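Local coordinates for Lin1840 protein (Listeria innocua serovar 6a, PDB 4ZOC), which probably hydrolyses terminal, non-reducing beta-D-glucosyl residues, releasing beta-D-glucose, and takes part in the metabolism of beta-1,2-glucan, at residues R508-V512 and M552-T558; L124-A128 and R354-L359. The protein carries 2 engineered substitutions. One frame throughout, in Å; residues are numbered along the deposited sequence.

Contact 1: residues R508-V512 and M552-T558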
ATOM      1  N   ARG A 508      17.153  -2.498   7.881  1.00  6.51           N
ATOM      2  CA  ARG A 508      15.664  -2.298   7.821  1.00  5.83           C
ATOM      3  C   ARG A 508      15.053  -2.831   9.082  1.00  6.37           C
ATOM      4  O   ARG A 508      15.616  -3.728   9.683  1.00  6.17           O
ATOM      5  CB  ARG A 508      14.992  -3.055   6.631  1.00  6.59           C
ATOM      6  CG  ARG A 508      15.407  -4.543   6.578  1.00  6.80           C
ATOM      7  CD  ARG A 508      14.483  -5.461   5.825  1.00  5.95           C
ATOM      8  NE  ARG A 508      14.374  -5.005   4.456  1.00  6.24           N
ATOM      9  CZ  ARG A 508      15.295  -5.235   3.520  1.00  6.69           C
ATOM     10  NH1 ARG A 508      16.383  -5.909   3.807  1.00  7.41           N
ATOM     11  NH2 ARG A 508      15.113  -4.816   2.292  1.00  8.42           N
ATOM     12  N   PRO A 509      13.879  -2.275   9.512  1.00  6.16           N
ATOM     13  CA  PRO A 509      13.027  -3.038  10.465  1.00  6.01           C
ATOM     14  C   PRO A 509      12.829  -4.451   9.988  1.00  7.52           C
ATOM     15  O   PRO A 509      12.751  -4.732   8.753  1.00  6.83           O
ATOM     16  CB  PRO A 509      11.708  -2.278  10.397  1.00  6.47           C
ATOM     17  CG  PRO A 509      12.135  -0.825  10.056  1.00  5.77           C
ATOM     18  CD  PRO A 509      13.152  -1.086   9.011  1.00  6.10           C
ATOM     19  N   LEU A 510      12.797  -5.359  10.949  1.00  6.68           N
ATOM     20  CA  LEU A 510      12.635  -6.787  10.664  1.00  6.69           C
ATOM     21  C   LEU A 510      11.553  -7.299  11.614  1.00  5.54           C
ATOM     22  O   LEU A 510      11.264  -6.646  12.646  1.00  5.37           O
ATOM     23  CB  LEU A 510      13.923  -7.560  10.903  1.00  6.29           C
ATOM     24  CG  LEU A 510      14.971  -7.334   9.807  1.00  5.43           C
ATOM     25  CD1 LEU A 510      16.298  -7.707  10.434  1.00  5.93           C
ATOM     26  CD2 LEU A 510      14.640  -8.008   8.478  1.00  6.01           C
ATOM     27  N   GLU A 511      11.087  -8.494  11.356  1.00  5.73           N
ATOM     28  CA  GLU A 511      10.241  -9.226  12.323  1.00  6.64           C
ATOM     29  C   GLU A 511      11.116  -9.778  13.484  1.00  6.58           C
ATOM     30  O   GLU A 511      11.913 -10.719  13.318  1.00 10.01           O
ATOM     31  CB  GLU A 511       9.528 -10.391  11.656  1.00  6.81           C
ATOM     32  CG  GLU A 511       8.616 -10.055  10.495  1.00  6.83           C
ATOM     33  CD  GLU A 511       7.842 -11.258   9.939  1.00  7.54           C
ATOM     34  OE1 GLU A 511       7.830 -12.370  10.579  1.00  7.77           O
ATOM     35  OE2 GLU A 511       7.242 -11.091   8.854  1.00  8.58           O
ATOM     36  N   VAL A 512      11.037  -9.131  14.628  1.00  7.84           N
ATOM     37  CA  VAL A 512      11.910  -9.472  15.702  1.00  6.39           C
ATOM     38  C   VAL A 512      11.201 -10.118  16.899  1.00  7.76           C
ATOM     39  O   VAL A 512      11.864 -10.398  17.963  1.00  8.24           O
ATOM     40  CB  VAL A 512      12.814  -8.305  16.129  1.00  6.53           C
ATOM     41  CG1 VAL A 512      13.692  -7.836  14.980  1.00  6.95           C
ATOM     42  CG2 VAL A 512      12.007  -7.201  16.810  1.00  6.44           C
ATOM     43  N   MET A 552      11.576   4.345  13.009  1.00  7.38           N
ATOM     44  CA  MET A 552      10.670   3.589  12.159  1.00  6.54           C
ATOM     45  C   MET A 552      10.071   2.428  12.962  1.00  7.10           C
ATOM     46  O   MET A 552      10.774   1.741  13.700  1.00  7.73           O
ATOM     47  CB  MET A 552      11.382   3.140  10.915  1.00  7.20           C
ATOM     48  CG  MET A 552      10.470   2.659   9.806  1.00  8.26           C
ATOM     49  SD  MET A 552      11.362   2.277   8.285  1.00  7.90           S
ATOM     50  CE  MET A 552       9.940   2.085   7.202  1.00  7.92           C
ATOM     51  N   SER A 553       8.791   2.184  12.751  1.00  7.36           N
ATOM     52  CA  SER A 553       8.040   1.139  13.463  1.00  6.52           C
ATOM     53  C   SER A 553       8.526  -0.236  13.070  1.00  6.75           C
ATOM     54  O   SER A 553       8.900  -0.468  11.900  1.00  8.11           O
ATOM     55  CB  SER A 553       6.541   1.290  13.087  1.00  6.99           C
ATOM     56  OG  SER A 553       6.008   2.506  13.583  1.00  6.63           O
ATOM     57  N   PHE A 554       8.595  -1.147  14.049  1.00  6.82           N
ATOM     58  CA  PHE A 554       8.946  -2.554  13.807  1.00  7.43           C
ATOM     59  C   PHE A 554       7.637  -3.356  13.741  1.00  8.30           C
ATOM     60  O   PHE A 554       6.974  -3.527  14.756  1.00  7.76           O
ATOM     61  CB  PHE A 554       9.858  -3.074  14.929  1.00  7.50           C
ATOM     62  CG  PHE A 554      11.331  -2.811  14.658  1.00  6.20           C
ATOM     63  CD1 PHE A 554      11.751  -1.580  14.224  1.00  7.81           C
ATOM     64  CD2 PHE A 554      12.264  -3.826  14.739  1.00  7.58           C
ATOM     65  CE1 PHE A 554      13.067  -1.345  13.897  1.00  6.99           C
ATOM     66  CE2 PHE A 554      13.612  -3.609  14.432  1.00  5.97           C
ATOM     67  CZ  PHE A 554      13.996  -2.327  14.046  1.00  6.84           C
ATOM     68  N   PRO A 555       7.250  -3.814  12.503  1.00  9.46           N
ATOM     69  CA  PRO A 555       5.998  -4.534  12.439  1.00  7.72           C
ATOM     70  C   PRO A 555       5.939  -5.824  13.203  1.00  5.69           C
ATOM     71  O   PRO A 555       6.916  -6.531  13.436  1.00  7.02           O
ATOM     72  CB  PRO A 555       5.780  -4.764  10.941  1.00  8.01           C
ATOM     73  CG  PRO A 555       6.676  -3.758  10.242  1.00  7.60           C
ATOM     74  CD  PRO A 555       7.848  -3.694  11.183  1.00  8.55           C
ATOM     75  N   GLN A 556       4.686  -6.144  13.573  1.00  7.91           N
ATOM     76  CA  GLN A 556       4.335  -7.470  14.102  1.00  7.48           C
ATOM     77  C   GLN A 556       4.714  -8.576  13.142  1.00  6.52           C
ATOM     78  O   GLN A 556       5.262  -9.598  13.541  1.00  8.90           O
ATOM     79  CB  GLN A 556       2.830  -7.597  14.419  1.00  6.99           C
ATOM     80  CG  GLN A 556       2.251  -6.689  15.493  1.00  8.01           C
ATOM     81  CD  GLN A 556       2.643  -7.154  16.915  1.00  8.15           C
ATOM     82  OE1 GLN A 556       2.981  -8.333  17.188  1.00  8.99           O
ATOM     83  NE2 GLN A 556       2.490  -6.246  17.841  1.00  8.90           N
ATOM     84  N   THR A 557       4.375  -8.396  11.874  1.00  5.82           N
ATOM     85  CA  THR A 557       4.647  -9.329  10.797  1.00  6.93           C
ATOM     86  C   THR A 557       4.596  -8.534   9.487  1.00  6.38           C
ATOM     87  O   THR A 557       4.075  -7.400   9.471  1.00  6.47           O
ATOM     88  CB  THR A 557       3.593 -10.454  10.769  1.00  7.03           C
ATOM     89  OG1 THR A 557       3.976 -11.507   9.886  1.00  7.19           O
ATOM     90  CG2 THR A 557       2.199  -9.895  10.462  1.00  7.67           C
ATOM     91  N   THR A 558       5.130  -9.092   8.405  1.00  6.03           N
ATOM     92  CA  THR A 558       5.226  -8.444   7.098  1.00  5.96           C
ATOM     93  C   THR A 558       3.867  -7.869   6.660  1.00  5.93           C
ATOM     94  O   THR A 558       3.771  -6.761   6.139  1.00  5.44           O
ATOM     95  CB  THR A 558       5.765  -9.493   6.046  1.00  6.46           C
ATOM     96  OG1 THR A 558       7.153  -9.769   6.378  1.00  7.24           O
ATOM     97  CG2 THR A 558       5.698  -8.941   4.695  1.00  6.81           C
TER
HETATM   98  O   HOH W   1       9.323  -6.591  14.515  1.00  6.25           O
HETATM   99  O   HOH W   2       7.284 -12.443  13.774  1.00 16.73           O
HETATM  100  O   HOH W   3       5.506 -13.419  11.111  1.00 18.81           O

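Contact 2: residues L124-A128 and R354-L359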
ATOM      1  N   LEU A 124      34.827  16.792   5.107  1.00  8.19           N
ATOM      2  CA  LEU A 124      36.277  16.962   5.329  1.00  7.77           C
ATOM      3  C   LEU A 124      37.052  15.925   4.511  1.00  8.31           C
ATOM      4  O   LEU A 124      38.023  16.228   3.818  1.00  9.01           O
ATOM      5  CB  LEU A 124      36.536  16.793   6.872  1.00  7.80           C
ATOM      6  CG  LEU A 124      38.027  16.664   7.241  1.00 10.14           C
ATOM      7  CD1 LEU A 124      38.686  18.028   7.170  1.00 10.86           C
ATOM      8  CD2 LEU A 124      38.176  16.013   8.579  1.00 11.05           C
ATOM      9  N   GLU A 125      36.604  14.683   4.604  1.00  8.57           N
ATOM     10  CA  GLU A 125      37.245  13.582   3.893  1.00  8.49           C
ATOM     11  C   GLU A 125      37.016  13.543   2.392  1.00  8.39           C
ATOM     12  O   GLU A 125      37.960  13.337   1.625  1.00 10.85           O
ATOM     13  CB  GLU A 125      36.803  12.241   4.539  1.00  8.73           C
ATOM     14  CG  GLU A 125      37.290  12.093   5.991  1.00  9.87           C
ATOM     15  CD  GLU A 125      37.051  10.722   6.535  1.00  9.29           C
ATOM     16  OE1 GLU A 125      36.190   9.992   5.974  1.00 10.62           O
ATOM     17  OE2 GLU A 125      37.729  10.350   7.541  1.00 10.40           O
ATOM     18  N   ALA A 126      35.762  13.802   1.980  1.00  8.09           N
ATOM     19  CA  ALA A 126      35.369  13.717   0.601  1.00  9.21           C
ATOM     20  C   ALA A 126      36.069  14.841  -0.163  1.00  8.14           C
ATOM     21  O   ALA A 126      36.574  14.590  -1.273  1.00  7.52           O
ATOM     22  CB  ALA A 126      33.864  13.855   0.445  1.00  9.85           C
ATOM     23  N   THR A 127      36.149  16.032   0.431  1.00  7.72           N
ATOM     24  CA  THR A 127      36.889  17.128  -0.258  1.00  8.73           C
ATOM     25  C   THR A 127      38.354  16.823  -0.357  1.00  9.07           C
ATOM     26  O   THR A 127      38.996  17.235  -1.316  1.00  9.49           O
ATOM     27  CB  THR A 127      36.621  18.486   0.409  1.00  8.45           C
ATOM     28  OG1 THR A 127      37.010  18.467   1.803  1.00 10.38           O
ATOM     29  CG2 THR A 127      35.135  18.868   0.282  1.00 10.25           C
ATOM     30  N   ALA A 128      38.911  16.173   0.669  1.00  9.15           N
ATOM     31  CA  ALA A 128      40.321  15.775   0.643  1.00  8.99           C
ATOM     32  C   ALA A 128      40.616  14.815  -0.485  1.00 10.94           C
ATOM     33  O   ALA A 128      41.759  14.820  -0.988  1.00 13.45           O
ATOM     34  CB  ALA A 128      40.743  15.215   1.992  1.00  9.29           C
ATOM     35  N   ARG A 354      45.980  16.343   1.149  1.00 17.22           N
ATOM     36  CA  ARG A 354      45.180  16.275   2.375  1.00 14.88           C
ATOM     37  C   ARG A 354      44.866  14.846   2.790  1.00 16.32           C
ATOM     38  O   ARG A 354      43.872  14.628   3.510  1.00 15.12           O
ATOM     39  CB  ARG A 354      43.852  17.059   2.191  1.00 15.46           C
ATOM     40  CG  ARG A 354      43.971  18.579   1.839  1.00 16.55           C
ATOM     41  CD  ARG A 354      42.635  19.390   1.879  1.00 17.27           C
ATOM     42  NE  ARG A 354      41.840  19.008   3.036  1.00 15.20           N
ATOM     43  CZ  ARG A 354      40.552  18.735   2.976  1.00 12.83           C
ATOM     44  NH1 ARG A 354      39.873  18.992   1.867  1.00 12.06           N
ATOM     45  NH2 ARG A 354      39.951  18.261   4.017  1.00 10.92           N
ATOM     46  N   THR A 355      45.726  13.903   2.441  1.00 14.44           N
ATOM     47  CA  THR A 355      45.667  12.536   2.996  1.00 19.19           C
ATOM     48  C   THR A 355      45.608  12.575   4.540  1.00 17.27           C
ATOM     49  O   THR A 355      44.965  11.687   5.167  1.00 17.96           O
ATOM     50  CB  THR A 355      46.907  11.648   2.550  1.00 20.36           C
ATOM     51  OG1 THR A 355      47.022  11.597   1.120  1.00 18.33           O
ATOM     52  CG2 THR A 355      46.842  10.175   3.051  1.00 24.43           C
ATOM     53  N   LYS A 356      46.280  13.560   5.158  1.00 14.40           N
ATOM     54  CA  LYS A 356      46.361  13.625   6.647  1.00 16.74           C
ATOM     55  C   LYS A 356      44.949  13.822   7.252  1.00 14.38           C
ATOM     56  O   LYS A 356      44.760  13.548   8.413  1.00 13.33           O
ATOM     57  CB  LYS A 356      47.341  14.704   7.082  1.00 18.84           C
ATOM     58  CG  LYS A 356      46.848  16.122   6.844  1.00 23.49           C
ATOM     59  CD  LYS A 356      47.944  17.123   7.188  1.00 35.28           C
ATOM     60  CE  LYS A 356      49.028  17.248   6.105  1.00 31.35           C
ATOM     61  NZ  LYS A 356      50.231  17.876   6.716  1.00 35.79           N
ATOM     62  N   ASP A 357      43.998  14.298   6.444  1.00 11.90           N
ATOM     63  CA  ASP A 357      42.643  14.565   6.887  1.00 12.50           C
ATOM     64  C   ASP A 357      41.673  13.320   6.839  1.00 13.12           C
ATOM     65  O   ASP A 357      40.521  13.437   7.220  1.00 16.19           O
ATOM     66  CB  ASP A 357      42.000  15.715   6.089  1.00 11.73           C
ATOM     67  CG  ASP A 357      42.603  17.117   6.383  1.00 16.09           C
ATOM     68  OD1 ASP A 357      43.336  17.263   7.368  1.00 19.29           O
ATOM     69  OD2 ASP A 357      42.304  18.084   5.611  1.00 13.05           O
ATOM     70  N   ILE A 358      42.149  12.185   6.353  1.00 12.39           N
ATOM     71  CA  ILE A 358      41.361  10.990   6.057  1.00 15.80           C
ATOM     72  C   ILE A 358      41.599   9.952   7.124  1.00 13.78           C
ATOM     73  O   ILE A 358      42.768   9.586   7.461  1.00 13.88           O
ATOM     74  CB  ILE A 358      41.628  10.472   4.655  1.00 16.80           C
ATOM     75  CG1 ILE A 358      41.151  11.560   3.656  1.00 19.38           C
ATOM     76  CG2 ILE A 358      40.836   9.200   4.360  1.00 18.90           C
ATOM     77  CD1 ILE A 358      41.538  11.356   2.218  1.00 18.09           C
ATOM     78  N   LEU A 359      40.506   9.512   7.681  1.00 12.18           N
ATOM     79  CA  LEU A 359      40.469   8.419   8.655  1.00 11.86           C
ATOM     80  C   LEU A 359      41.342   8.794   9.873  1.00 11.82           C
ATOM     81  O   LEU A 359      42.141   8.017  10.287  1.00 14.89           O
ATOM     82  CB  LEU A 359      40.838   7.083   7.979  1.00 13.95           C
ATOM     83  CG  LEU A 359      40.591   5.782   8.734  1.00 15.77           C
ATOM     84  CD1 LEU A 359      39.109   5.597   8.946  1.00 19.05           C
ATOM     85  CD2 LEU A 359      41.143   4.585   7.969  1.00 16.22           C
TER
HETATM   86  O   HOH W   4      39.140  12.064   9.094  1.00 13.25           O
HETATM   87  O   HOH W   5      44.427  15.008  -1.210  1.00 17.98           O

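Contact 1: residues R508-V512 and M552-T558
The loop between strand 500-505 and helix 513-517 meets the one between helix 532-541 and strand 607-611, both within the glycosyl hydrolase family 3 C-terminal domain, with an apolar half around Pro509 and Phe554 and a polar half around Glu511. The CH-pi contact is the clearest feature of the first half: Pro509 CA stands 3.9 Å from the centroid of the Phe554 ring and only 18° off its normal, so the proline backbone lies over the ring face. Around it, Pro509 CG meets Met552 SD at 3.7 Å and Pro509 CB lies 4.2 Å from Pro555 CD, while Val512 CG2 reaches the ring edge, 4.0 Å from Phe554 CD2.

The direct hydrogen bonds converge on one carboxylate oxygen. Glu511 OE2 accepts from Thr558 N at 2.9 Å and from Thr558 OG1 at 2.8 Å, gripping the loop where it turns into a 3-10 segment. The other oxygen, Glu511 OE1, forms a salt bridge with Arg481.

Water completes the polar contacts. Water 1 accepts from Val512 N at 3.1 Å and lies within bonding reach of Leu510 O (2.7 Å) and Pro555 O (2.6 Å), filling the gap between the backbones; water 3 donates to Glu511 OE1 at 2.6 Å and bonds Thr557 OG1 at 2.7 Å.

Beyond the pair, Arg508 turns away to a salt bridge with Glu466, and Thr558 packs on Gly559 of the second subunit. One end of this interface thus rests on apolar and CH-pi packing, the other on hydrogen bonds to a buried carboxylate whose charge is met by Arg481, outside the pair.

Contact 2: residues L124-A128 and R354-L359
Arg354 and Glu125 carry the polar side of this contact. Arg354 NH1 donates to Thr127 OG1 over 2.9 Å with an almost straight N-H...O angle of 177°; the same hydroxyl is bonded to Ala123 O, one turn back in the helix. The guanidinium is oriented from its own segment by a salt bridge, Arg354 NE to Asp357 OD2 at 2.8 Å, with Arg354 NH2 also 2.8 Å from Asp357 OD2. Arg354 NH2 further makes a weak hydrogen bond to Leu124 O (2.8 Å, 129°), an oxygen that already accepts from Ala128 N. A single 3-10 turn, 355-357, brings Arg354 and Asp357 to the same side: Asp357 N bonds Arg354 O at 3.0 Å, and both side chains set out toward the helix.

At the other end, Leu359 N donates to Glu125 OE2 at 2.9 Å, and this carboxylate oxygen is also bonded to Thr98. Water 4 donates to Glu125 OE2 and to Asp357 O, each at 2.7 Å, and water 5 joins Ala128 O (2.7 Å) to Arg354 N (3.1 Å).

Packing fills the space between. Ala128 CA lies over one face of the guanidinium, and Ala128 CB touches Arg354 CB at 3.6 Å and Ile358 CD1 at 3.9 Å; Leu124 CD2 approaches Asp357 O at 3.7 Å.

The contact lays the connection between helices 322-338 and 361-374 along the C-terminal end of helix 112-128, which lies between strands 87-90 and 133-134 in the sequence of the TIM barrel.

In the fold
Contacts 1 and 2 lie on opposite sides of the chain's centre, their own centres 37 Å apart and their nearest atoms about 23 Å apart. They follow one another along the chain and belong to different parts of the fold. Contact 2 fastens the connection leading from the TIM barrel toward the six-stranded mixed sheet back onto a barrel helix; contact 1 joins two loops of the domain built on that sheet. Both lie away from the glucose pocket (Trp271, Trp409 and Glu473) and the magnesium site. Contact 1 is tied through Arg508 to Gly475 and through Glu511 to Arg481, a short way along the chain from Glu473, without itself reaching the pocket.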